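Local atomic coordinates of L-hydantoinase (Arthrobacter aurescens, PDB entry 1GKR), a protein that hydrolyses the ring of hydantoins, preferring aryl- over alkyl-substituted ones, with two zinc ions per subunit and an enantioselectivity that depends on the substrate. Residues D159-D163 against G164-E168; M344-T347 against N348-K352. All coordinates share one frame; numbering follows the deposited sequence.

Contact 1 and contact 2 are both local, each within one continuous piece of chain: contact 1 is the loop and first turn that begin helix 163-176, contact 2 the last turns and exit of helix 341-350. They do not touch; their centres are 38 Å apart, their nearest atoms about 27 Å, and they lie on opposite sides of the chain's centre. Contact 1 is nearer the annotated metal site, with the side chain of Ala160 about 11 Å from a zinc ion and about 8 Å from the side chain of the zinc ligand His183. Contact 2 lies away from the annotated sites. Contact 1 also meets a second subunit, while contact 2 packs wholly within its own chain.

Contact 1 (D159-D163 against G164-E168); sequences DAVSD and GELFE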
loop_
_atom_site.group_PDB
_atom_site.type_symbol
_atom_site.label_atom_id
_atom_site.label_comp_id
_atom_site.label_asym_id
_atom_site.label_seq_id
_atom_site.Cartn_x
_atom_site.Cartn_y
_atom_site.Cartn_z
ATOM N N ASP A 159 -5.669 -31.729 16.789
ATOM C CA ASP A 159 -4.591 -30.812 17.172
ATOM C C ASP A 159 -4.253 -29.732 16.165
ATOM O O ASP A 159 -4.489 -29.872 14.962
ATOM C CB ASP A 159 -3.293 -31.570 17.465
ATOM C CG ASP A 159 -3.518 -32.842 18.233
ATOM O OD1 ASP A 159 -3.857 -33.871 17.597
ATOM O OD2 ASP A 159 -3.365 -32.802 19.470
ATOM N N ALA A 160 -3.678 -28.651 16.671
ATOM C CA ALA A 160 -3.272 -27.562 15.812
ATOM C C ALA A 160 -1.960 -27.972 15.141
ATOM O O ALA A 160 -1.233 -28.828 15.650
ATOM C CB ALA A 160 -3.070 -26.314 16.628
ATOM N N VAL A 161 -1.667 -27.376 13.991
ATOM C CA VAL A 161 -0.422 -27.675 13.292
ATOM C C VAL A 161 0.545 -26.506 13.450
ATOM O O VAL A 161 0.132 -25.376 13.720
ATOM C CB VAL A 161 -0.661 -27.906 11.791
ATOM C CG1 VAL A 161 -1.363 -29.215 11.577
ATOM C CG2 VAL A 161 -1.499 -26.777 11.219
ATOM N N SER A 162 1.833 -26.769 13.308
ATOM C CA SER A 162 2.798 -25.684 13.402
ATOM C C SER A 162 2.910 -25.090 12.003
ATOM O O SER A 162 2.351 -25.636 11.051
ATOM C CB SER A 162 4.153 -26.209 13.845
ATOM O OG SER A 162 4.639 -27.173 12.933
ATOM N N ASP A 163 3.631 -23.984 11.860
ATOM C CA ASP A 163 3.759 -23.379 10.539
ATOM C C ASP A 163 4.356 -24.352 9.520
ATOM O O ASP A 163 3.934 -24.387 8.372
ATOM C CB ASP A 163 4.573 -22.082 10.617
ATOM C CG ASP A 163 3.941 -21.059 11.554
ATOM O OD1 ASP A 163 2.710 -21.088 11.698
ATOM O OD2 ASP A 163 4.654 -20.222 12.147
ATOM N N GLY A 164 5.308 -25.171 9.945
ATOM C CA GLY A 164 5.925 -26.131 9.044
ATOM C C GLY A 164 4.934 -27.194 8.612
ATOM O O GLY A 164 4.841 -27.538 7.429
ATOM N N GLU A 165 4.173 -27.719 9.562
ATOM C CA GLU A 165 3.193 -28.746 9.228
ATOM C C GLU A 165 2.118 -28.131 8.344
ATOM O O GLU A 165 1.686 -28.731 7.356
ATOM C CB GLU A 165 2.577 -29.321 10.507
ATOM C CG GLU A 165 3.607 -29.571 11.583
ATOM C CD GLU A 165 3.072 -30.364 12.740
ATOM O OE1 GLU A 165 2.983 -31.600 12.607
ATOM O OE2 GLU A 165 2.737 -29.753 13.778
ATOM N N LEU A 166 1.690 -26.923 8.708
ATOM C CA LEU A 166 0.684 -26.209 7.938
ATOM C C LEU A 166 1.203 -25.976 6.518
ATOM O O LEU A 166 0.468 -26.129 5.543
ATOM C CB LEU A 166 0.360 -24.867 8.593
ATOM C CG LEU A 166 -0.722 -24.038 7.886
ATOM C CD1 LEU A 166 -2.022 -24.830 7.794
ATOM C CD2 LEU A 166 -0.942 -22.756 8.644
ATOM N N PHE A 167 2.475 -25.611 6.400
ATOM C CA PHE A 167 3.060 -25.382 5.088
ATOM C C PHE A 167 3.084 -26.651 4.245
ATOM O O PHE A 167 2.802 -26.611 3.046
ATOM C CB PHE A 167 4.476 -24.844 5.215
ATOM C CG PHE A 167 5.109 -24.533 3.898
ATOM C CD1 PHE A 167 4.628 -23.488 3.115
ATOM C CD2 PHE A 167 6.158 -25.302 3.420
ATOM C CE1 PHE A 167 5.181 -23.212 1.869
ATOM C CE2 PHE A 167 6.721 -25.039 2.178
ATOM C CZ PHE A 167 6.230 -23.990 1.399
ATOM N N GLU A 168 3.420 -27.781 4.865
ATOM C CA GLU A 168 3.465 -29.044 4.124
ATOM C C GLU A 168 2.067 -29.435 3.666
ATOM O O GLU A 168 1.888 -30.005 2.587
ATOM C CB GLU A 168 4.060 -30.160 4.981
ATOM C CG GLU A 168 5.508 -29.926 5.343
ATOM C CD GLU A 168 6.152 -31.131 5.995
ATOM O OE1 GLU A 168 5.569 -31.681 6.967
ATOM O OE2 GLU A 168 7.251 -31.516 5.530
HETATM O O HOH W 1 1.748 -29.413 16.351
#
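Ser162 and Glu165 meet in a capping box at the start of helix 163-176. Ser162 N donates to Glu165 OE2 over 3.2 Å, on the anti side of the carboxylate and 25° out of its plane. The reciprocal bond, from Glu165 N to Ser162 OG, is weak at 3.4 Å, although its N-H angle of 167° is nearly straight. Ser162 has OG between its backbone N and carbonyl carbon (chi1 59°), which points the hydroxyl at the N-H of Glu165, at the open start of the helix; it also donates weakly to Glu165 OE2. A water hydrogen-bonded to both OE2 and Ala160 O ties the carboxylate to the preceding loop.

Backbone bonds carry the turn onward, from Leu166 N to Ser162 O (2.8 Å) and from Phe167 N to Asp163 O (2.7 Å).

The apolar share comes from Val161, whose CG2 lies 3.7 Å from Leu166 CB, the two side chains crossing at about a right angle.

Asp163 forms a salt bridge with Arg223 and a hydrogen bond to Asn186 of the second subunit. Helix 163-176 thus starts between helix 214-231 of its own chain and, in the second subunit, helices 187-199 (Thr188) and 214-231, whose Phe215 meets Phe167.

Contact 2 (M344-T347 against N348-K352); sequences MMLT and NGVNK
Residues 344-347 run into 348-352 as the last turns of helix 341-350, where the spacing widens from an i to i+4 bond, Asn348 N to Met344 O (3.0 Å), to a pi-type bond from Val350 N to Met345 O (3.1 Å). A second bond of the wider kind, from Asn351 N to Leu346 O, is 2.8 Å long and nearly straight, with an N-H angle of 177°. Met345 O also takes a weak bond from Gly349 N, so this carbonyl serves both spacings at the point where the helix widens.

Among the side chains, Met344 and Asn348 lie side by side and point the same way. The methionine chain is bent at chi2 and chi3, which brings its CE beside Asn348 ND2. That amide nitrogen folds back on the helix to give Met344 O a weak second bond of 3.3 Å (N-H angle 128°), and it has another weak partner in Asn269. The other end of the amide, OD1, accepts from Lys352 NZ at 3.0 Å, in the carbonyl plane and on a lone pair. The lysine arrives there through a bend at chi3 (-75°). On another flank Leu346 CD1 rests 4.1 Å from Val350 CG2, and both side chains touch Leu360 of helix 357-372. Thr347 OG1 is bonded to Pro343 O and Thr420 N, while Asn351 ND2 bonds Thr420 OG1.

Because ND2 has two weak bonds and OD1 one that is not weak, the orientation of the Asn348 amide is probably favoured rather than locked. Asn348 OD1 is the partner of Lys352 NZ within 348-352, on a lysine exposed to solvent.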
loop_
_atom_site.group_PDB
_atom_site.type_symbol
_atom_site.label_atom_id
_atom_site.label_comp_id
_atom_site.label_asym_id
_atom_site.label_seq_id
_atom_site.Cartn_x
_atom_site.Cartn_y
_atom_site.Cartn_z
ATOM N N MET A 344 -32.008 -15.465 9.791
ATOM C CA MET A 344 -31.358 -14.347 10.436
ATOM C C MET A 344 -30.846 -13.363 9.384
ATOM O O MET A 344 -31.000 -12.154 9.549
ATOM C CB MET A 344 -30.224 -14.834 11.331
ATOM C CG MET A 344 -30.267 -14.245 12.734
ATOM S SD MET A 344 -31.933 -14.315 13.459
ATOM C CE MET A 344 -31.926 -12.877 14.444
ATOM N N MET A 345 -30.259 -13.872 8.296
ATOM C CA MET A 345 -29.743 -13.011 7.223
ATOM C C MET A 345 -30.895 -12.337 6.476
ATOM O O MET A 345 -30.830 -11.155 6.132
ATOM C CB MET A 345 -28.910 -13.819 6.224
ATOM C CG MET A 345 -27.624 -14.369 6.778
ATOM S SD MET A 345 -26.730 -13.168 7.776
ATOM C CE MET A 345 -26.290 -11.938 6.557
ATOM N N LEU A 346 -31.943 -13.107 6.214
ATOM C CA LEU A 346 -33.120 -12.596 5.533
ATOM C C LEU A 346 -33.759 -11.490 6.376
ATOM O O LEU A 346 -34.098 -10.424 5.874
ATOM C CB LEU A 346 -34.111 -13.736 5.354
ATOM C CG LEU A 346 -34.407 -14.285 3.961
ATOM C CD1 LEU A 346 -33.227 -14.124 3.028
ATOM C CD2 LEU A 346 -34.811 -15.741 4.119
ATOM N N THR A 347 -33.895 -11.754 7.670
ATOM C CA THR A 347 -34.509 -10.821 8.602
ATOM C C THR A 347 -33.750 -9.524 8.868
ATOM O O THR A 347 -34.293 -8.441 8.674
ATOM C CB THR A 347 -34.778 -11.519 9.958
ATOM O OG1 THR A 347 -35.807 -12.499 9.787
ATOM C CG2 THR A 347 -35.210 -10.524 11.013
ATOM N N ASN A 348 -32.504 -9.623 9.310
ATOM C CA ASN A 348 -31.731 -8.432 9.630
ATOM C C ASN A 348 -30.885 -7.892 8.499
ATOM O O ASN A 348 -30.243 -6.844 8.642
ATOM C CB ASN A 348 -30.848 -8.713 10.830
ATOM C CG ASN A 348 -31.639 -9.201 12.016
ATOM O OD1 ASN A 348 -32.448 -8.466 12.581
ATOM N ND2 ASN A 348 -31.426 -10.455 12.392
ATOM N N GLY A 349 -30.865 -8.619 7.384
ATOM C CA GLY A 349 -30.100 -8.188 6.230
ATOM C C GLY A 349 -31.013 -7.711 5.109
ATOM O O GLY A 349 -31.136 -6.507 4.853
ATOM N N VAL A 350 -31.674 -8.654 4.448
ATOM C CA VAL A 350 -32.559 -8.324 3.345
ATOM C C VAL A 350 -33.737 -7.454 3.746
ATOM O O VAL A 350 -33.885 -6.348 3.229
ATOM C CB VAL A 350 -33.085 -9.594 2.651
ATOM C CG1 VAL A 350 -34.100 -9.216 1.591
ATOM C CG2 VAL A 350 -31.925 -10.347 2.013
ATOM N N ASN A 351 -34.566 -7.939 4.668
ATOM C CA ASN A 351 -35.743 -7.189 5.111
ATOM C C ASN A 351 -35.447 -5.933 5.904
ATOM O O ASN A 351 -36.364 -5.243 6.341
ATOM C CB ASN A 351 -36.661 -8.059 5.959
ATOM C CG ASN A 351 -37.506 -8.983 5.131
ATOM O OD1 ASN A 351 -37.582 -8.842 3.908
ATOM N ND2 ASN A 351 -38.166 -9.936 5.792
ATOM N N LYS A 352 -34.178 -5.632 6.108
ATOM C CA LYS A 352 -33.838 -4.451 6.874
ATOM C C LYS A 352 -33.060 -3.530 5.959
ATOM O O LYS A 352 -32.503 -2.523 6.388
ATOM C CB LYS A 352 -33.028 -4.852 8.105
ATOM C CG LYS A 352 -33.097 -3.863 9.224
ATOM C CD LYS A 352 -32.777 -4.510 10.551
ATOM C CE LYS A 352 -33.944 -5.348 11.036
ATOM N NZ LYS A 352 -33.768 -5.769 12.460
#